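Local coordinates for protein ORF112 (Cyprinid herpesvirus 3, PDB 4WCG) that binds left-handed Z-DNA through its C-terminal Zalpha domain, and in the whole viral protein may also bind RNA, at a contact of chain A with DNA and the interface of chains A and B. Numbering follows the deposited sequence. Chains: chain A/B, ORF112.

Contact 1: a contact of chain A with DNA. Residues chain A 69, 73, 77, 92. With nucleotides of chain C.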
loop_
_atom_site.group_PDB
_atom_site.type_symbol
_atom_site.label_atom_id
_atom_site.label_comp_id
_atom_site.label_asym_id
_atom_site.label_seq_id
_atom_site.Cartn_x
_atom_site.Cartn_y
_atom_site.Cartn_z
ATOM N N ARG A 69 14.694 10.511 -4.852
ATOM C CA ARG A 69 13.722 10.280 -3.787
ATOM C C ARG A 69 12.333 9.957 -4.347
ATOM O O ARG A 69 11.651 9.061 -3.857
ATOM C CB ARG A 69 13.663 11.509 -2.887
ATOM C CG ARG A 69 12.825 11.365 -1.631
ATOM C CD ARG A 69 12.980 12.653 -0.826
ATOM N NE ARG A 69 11.984 12.798 0.230
ATOM C CZ ARG A 69 11.996 13.777 1.128
ATOM N NH1 ARG A 69 12.957 14.696 1.096
ATOM N NH2 ARG A 69 11.048 13.837 2.055
ATOM N N ASN A 73 10.210 6.528 -3.715
ATOM C CA ASN A 73 8.876 6.576 -3.123
ATOM C C ASN A 73 7.841 5.960 -4.059
ATOM O O ASN A 73 6.916 5.298 -3.592
ATOM C CB ASN A 73 8.488 8.017 -2.747
ATOM C CG ASN A 73 8.853 8.348 -1.316
ATOM O OD1 ASN A 73 8.844 7.460 -0.461
ATOM N ND2 ASN A 73 9.143 9.612 -1.037
ATOM N N TYR A 77 5.625 2.920 -2.420
ATOM C CA TYR A 77 4.178 2.953 -2.302
ATOM C C TYR A 77 3.513 1.859 -3.139
ATOM O O TYR A 77 2.538 1.261 -2.701
ATOM C CB TYR A 77 3.639 4.336 -2.674
ATOM C CG TYR A 77 3.743 5.335 -1.530
ATOM C CD1 TYR A 77 4.905 6.076 -1.324
ATOM C CD2 TYR A 77 2.696 5.496 -0.642
ATOM C CE1 TYR A 77 4.994 6.979 -0.280
ATOM C CE2 TYR A 77 2.771 6.384 0.406
ATOM C CZ TYR A 77 3.927 7.126 0.587
ATOM O OH TYR A 77 3.978 8.009 1.640
ATOM N N PRO A 92 6.709 8.838 7.446
ATOM C CA PRO A 92 7.227 8.268 6.199
ATOM C C PRO A 92 8.466 7.432 6.473
ATOM O O PRO A 92 9.577 7.732 6.036
ATOM C CB PRO A 92 7.560 9.503 5.360
ATOM C CG PRO A 92 7.945 10.528 6.395
ATOM C CD PRO A 92 7.016 10.275 7.558
ATOM P P DG C 3 7.439 14.703 6.735
ATOM O OP1 DG C 3 7.379 14.852 8.213
ATOM O OP2 DG C 3 8.692 14.272 6.087
ATOM O "O5'" DG C 3 6.262 13.737 6.316
ATOM C "C5'" DG C 3 6.033 13.461 4.937
ATOM C "C4'" DG C 3 4.788 12.625 4.786
ATOM O "O4'" DG C 3 3.685 13.339 5.375
ATOM C "C3'" DG C 3 4.395 12.341 3.348
ATOM O "O3'" DG C 3 4.879 11.072 2.985
ATOM C "C2'" DG C 3 2.871 12.353 3.371
ATOM C "C1'" DG C 3 2.510 13.158 4.616
ATOM N N9 DG C 3 1.945 14.475 4.336
ATOM C C8 DG C 3 0.770 14.985 4.828
ATOM N N7 DG C 3 0.517 16.200 4.424
ATOM C C5 DG C 3 1.598 16.521 3.607
ATOM C C6 DG C 3 1.869 17.700 2.880
ATOM O O6 DG C 3 1.201 18.743 2.829
ATOM N N1 DG C 3 3.064 17.602 2.160
ATOM C C2 DG C 3 3.888 16.510 2.177
ATOM N N2 DG C 3 5.007 16.596 1.451
ATOM N N3 DG C 3 3.648 15.406 2.855
ATOM C C4 DG C 3 2.482 15.471 3.538
ATOM P P DC C 4 5.926 10.907 1.793
ATOM O OP1 DC C 4 6.179 9.465 1.647
ATOM O OP2 DC C 4 7.067 11.811 1.985
ATOM O "O5'" DC C 4 5.059 11.409 0.544
ATOM C "C5'" DC C 4 5.201 10.794 -0.712
ATOM C "C4'" DC C 4 5.280 11.853 -1.803
ATOM O "O4'" DC C 4 4.008 12.560 -1.891
ATOM C "C3'" DC C 4 6.351 12.930 -1.588
ATOM O "O3'" DC C 4 6.949 13.267 -2.846
ATOM C "C2'" DC C 4 5.534 14.105 -1.056
ATOM C "C1'" DC C 4 4.256 13.953 -1.874
ATOM N N1 DC C 4 3.092 14.629 -1.264
ATOM C C2 DC C 4 2.741 15.904 -1.678
ATOM O O2 DC C 4 3.419 16.449 -2.557
ATOM N N3 DC C 4 1.672 16.519 -1.104
ATOM C C4 DC C 4 0.976 15.886 -0.155
ATOM N N4 DC C 4 -0.069 16.518 0.388
ATOM C C5 DC C 4 1.330 14.580 0.289
ATOM C C6 DC C 4 2.375 13.990 -0.291
ATOM P P DG C 5 8.246 12.536 -3.385
ATOM O OP1 DG C 5 9.088 12.224 -2.254
ATOM O OP2 DG C 5 8.789 13.344 -4.449
ATOM O "O5'" DG C 5 7.729 11.158 -3.954
ATOM C "C5'" DG C 5 6.823 11.138 -5.023
ATOM C "C4'" DG C 5 6.342 9.732 -5.284
ATOM O "O4'" DG C 5 5.648 9.226 -4.134
ATOM C "C3'" DG C 5 5.360 9.636 -6.443
ATOM O "O3'" DG C 5 6.107 9.234 -7.573
ATOM C "C2'" DG C 5 4.370 8.575 -6.001
ATOM C "C1'" DG C 5 4.486 8.515 -4.495
ATOM N N9 DG C 5 3.377 9.056 -3.717
ATOM C C8 DG C 5 2.759 8.435 -2.667
ATOM N N7 DG C 5 1.845 9.167 -2.104
ATOM C C5 DG C 5 1.861 10.347 -2.826
ATOM C C6 DG C 5 1.080 11.510 -2.685
ATOM O O6 DG C 5 0.191 11.735 -1.879
ATOM N N1 DG C 5 1.439 12.477 -3.610
ATOM C C2 DG C 5 2.413 12.335 -4.559
ATOM N N2 DG C 5 2.605 13.375 -5.364
ATOM N N3 DG C 5 3.141 11.247 -4.708
ATOM C C4 DG C 5 2.810 10.298 -3.819
HETATM O O HOH W 1 8.382 7.961 2.072
HETATM O O HOH W 2 9.699 11.273 1.422
#
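The recognition helix of the Zalpha domain, a winged helix-turn-helix fold, meets the zigzag backbone of Z-DNA here. Helix 69-81 supplies A:Arg69, A:Asn73 and A:Tyr77, and the wing loop supplies A:Pro92. A:Tyr77 is the conserved aromatic residue of the family. With CG anti to the carbonyl carbon (chi1 -81°), one face of the A:Tyr77 ring is turned to the C8 edge of guanine DG5. C8 of DG5 sits over the ring centre, 3.4 Å from A:Tyr77 CG. The A:Tyr77 ring and the five-membered ring of DG5 are turned by 69°, so the purine stands edge-on to the phenol. This fits the syn guanine of Z-DNA, whose C8 is pushed outward. The hydroxyl OH of A:Tyr77 donates to phosphate oxygen OP1 of DC4 at 2.6 Å, with that oxygen in the ring plane. A:Asn73 sends its amide ND2 to OP1 of DG5 at 2.9 Å, and the acceptor lies nearly in the amide plane. The other amide atom, OD1 of A:Asn73, reaches OP1 of DC4 through a water. A second water joins A:Asn73 ND2 to OP2 of DC4. NE and NH2 of A:Arg69 both hold this water in the guanidinium plane. A:Arg69 NE is 3.9 Å from OP1 of DG5, a long salt bridge made by an extended but poorly ordered side chain. On the wing, A:Pro92 sets ring carbon CG 3.8 Å from the sugar C5' of DG3.

Contact 2: the interface of chains A and B. Residues chain A 80-81, 83, 86-87; chain B 80-81, 83, 86-87.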
loop_
_atom_site.group_PDB
_atom_site.type_symbol
_atom_site.label_atom_id
_atom_site.label_comp_id
_atom_site.label_asym_id
_atom_site.label_seq_id
_atom_site.Cartn_x
_atom_site.Cartn_y
_atom_site.Cartn_z
ATOM N N SER A 80 3.847 -1.323 -1.268
ATOM C CA SER A 80 3.042 -1.377 -0.059
ATOM C C SER A 80 1.629 -1.886 -0.378
ATOM O O SER A 80 0.956 -2.437 0.487
ATOM C CB SER A 80 2.979 -0.005 0.622
ATOM O OG SER A 80 2.094 0.885 -0.044
ATOM N N GLU A 81 1.165 -1.716 -1.617
ATOM C CA GLU A 81 -0.174 -2.158 -1.987
ATOM C C GLU A 81 -0.364 -3.648 -1.766
ATOM O O GLU A 81 -1.398 -4.062 -1.263
ATOM C CB GLU A 81 -0.491 -1.820 -3.449
ATOM C CG GLU A 81 -0.507 -0.332 -3.702
ATOM C CD GLU A 81 -0.547 0.035 -5.163
ATOM O OE1 GLU A 81 -0.700 -0.858 -6.026
ATOM O OE2 GLU A 81 -0.431 1.245 -5.438
ATOM N N GLY A 83 1.752 -5.525 0.049
ATOM C CA GLY A 83 2.342 -5.928 1.317
ATOM C C GLY A 83 3.802 -6.335 1.300
ATOM O O GLY A 83 4.281 -6.976 2.240
ATOM N N ARG A 86 5.881 -2.037 4.228
ATOM C CA ARG A 86 4.821 -1.467 5.039
ATOM C C ARG A 86 5.295 -0.138 5.602
ATOM O O ARG A 86 6.406 -0.045 6.146
ATOM C CB ARG A 86 4.439 -2.425 6.155
ATOM C CG ARG A 86 3.181 -2.020 6.905
ATOM C CD ARG A 86 2.987 -2.875 8.120
ATOM N NE ARG A 86 2.872 -4.283 7.765
ATOM C CZ ARG A 86 3.157 -5.285 8.588
ATOM N NH1 ARG A 86 3.591 -5.028 9.815
ATOM N NH2 ARG A 86 3.023 -6.539 8.180
ATOM N N LYS A 87 4.462 0.888 5.486
ATOM C CA LYS A 87 4.788 2.193 6.028
ATOM C C LYS A 87 4.354 2.281 7.484
ATOM O O LYS A 87 3.350 1.684 7.873
ATOM C CB LYS A 87 4.098 3.288 5.203
ATOM C CG LYS A 87 4.612 4.691 5.443
ATOM C CD LYS A 87 3.799 5.688 4.617
ATOM C CE LYS A 87 2.510 6.043 5.326
ATOM N NZ LYS A 87 2.784 6.797 6.580
ATOM N N SER B 80 -3.776 0.467 2.440
ATOM C CA SER B 80 -2.774 -0.542 2.075
ATOM C C SER B 80 -1.358 -0.115 2.449
ATOM O O SER B 80 -0.491 -0.962 2.648
ATOM C CB SER B 80 -2.821 -0.868 0.574
ATOM O OG SER B 80 -2.257 0.163 -0.207
ATOM N N GLU B 81 -1.126 1.190 2.548
ATOM C CA GLU B 81 0.218 1.717 2.845
ATOM C C GLU B 81 0.754 1.163 4.138
ATOM O O GLU B 81 1.937 0.822 4.228
ATOM C CB GLU B 81 0.205 3.236 2.935
ATOM C CG GLU B 81 -0.165 3.873 1.637
ATOM C CD GLU B 81 -0.310 5.373 1.706
ATOM O OE1 GLU B 81 -0.073 5.989 2.772
ATOM O OE2 GLU B 81 -0.672 5.935 0.657
ATOM N N GLY B 83 -0.719 -1.402 5.826
ATOM C CA GLY B 83 -1.068 -2.801 5.948
ATOM C C GLY B 83 -2.449 -3.184 6.448
ATOM O O GLY B 83 -2.657 -4.329 6.836
ATOM N N ARG B 86 -4.781 -5.399 1.766
ATOM C CA ARG B 86 -3.738 -5.832 0.848
ATOM C C ARG B 86 -4.376 -6.081 -0.499
ATOM O O ARG B 86 -5.508 -6.571 -0.569
ATOM C CB ARG B 86 -3.040 -7.108 1.365
ATOM C CG ARG B 86 -1.775 -7.503 0.606
ATOM C CD ARG B 86 -1.228 -8.821 1.139
ATOM N NE ARG B 86 -1.096 -8.811 2.595
ATOM C CZ ARG B 86 -0.956 -9.904 3.340
ATOM N NH1 ARG B 86 -0.943 -11.100 2.766
ATOM N NH2 ARG B 86 -0.840 -9.803 4.659
ATOM N N LYS B 87 -3.662 -5.725 -1.557
ATOM C CA LYS B 87 -4.121 -5.947 -2.914
ATOM C C LYS B 87 -3.431 -7.156 -3.521
ATOM O O LYS B 87 -2.262 -7.441 -3.221
ATOM C CB LYS B 87 -3.837 -4.714 -3.772
ATOM C CG LYS B 87 -4.587 -4.668 -5.075
ATOM C CD LYS B 87 -4.158 -3.442 -5.901
ATOM C CE LYS B 87 -2.829 -3.674 -6.599
ATOM N NZ LYS B 87 -2.975 -4.638 -7.728
HETATM O O HOH W 3 1.848 -3.055 3.507
HETATM O O HOH W 4 -0.801 -4.163 2.591
#
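In A:Glu81 and B:Glu81 CG is anti to the carbonyl carbon (chi1 -63° in A:Glu81), while in A:Lys87 and B:Lys87 CG is anti to the backbone N (chi1 -166° in A:Lys87). These torsions lay A:Glu81 alongside B:Lys87, and B:Glu81 alongside A:Lys87, pointing the same way. The contact is a two-fold interface between Zalpha winged-helix domains. It joins the C-terminal end of recognition helix 69-81 to strand 86-87 of the partner. Backbone groups carry the direct bonds. B:Lys87 N donates to A:Glu81 O at 2.8 Å, from above the carbonyl plane. In the twin bond A:Lys87 N lies in the carbonyl plane of B:Glu81 O, nearly straight, 170° at the hydrogen. The bend at chi3 sets B:Lys87 CE 3.6 Å from the carboxylate OE1 of A:Glu81, and the bend at chi4 turns NZ. The side-chain nitrogen NZ of B:Lys87 is 4.7 Å from OE1 of A:Glu81, so opposite charges, if both are ionised, may attract without a salt bridge. Near the axis, A:Ser80 O and B:Ser80 O face each other at 3.0 Å. Both can only accept, which makes this a strained meeting. Two waters each bridge both carbonyls and probably ease the repulsion. A:Ser80 OG takes the crowded position between backbone N and carbonyl carbon and packs 3.5 Å from B:Glu81 CA. The pairing may belong to the crystal.

Contact 1 and contact 2 lie about 13 Å apart, measured between the centres of their C-alpha atoms. Helix 69-81 serves both. Its start and middle read the DNA in contact 1, and its last turn meets the second protein chain in contact 2. Beyond the helix, strand 86-87 goes to the partner, while the following loop with A:Pro92 goes to the DNA. The residues described for each contact differ, but the carboxylate of B:Glu81 comes near the ring of A:Tyr77, so the two surfaces adjoin. Both contacts are occupied together here, so pairing and DNA binding are compatible, and pairing may hold two DNA-reading surfaces in a fixed relation.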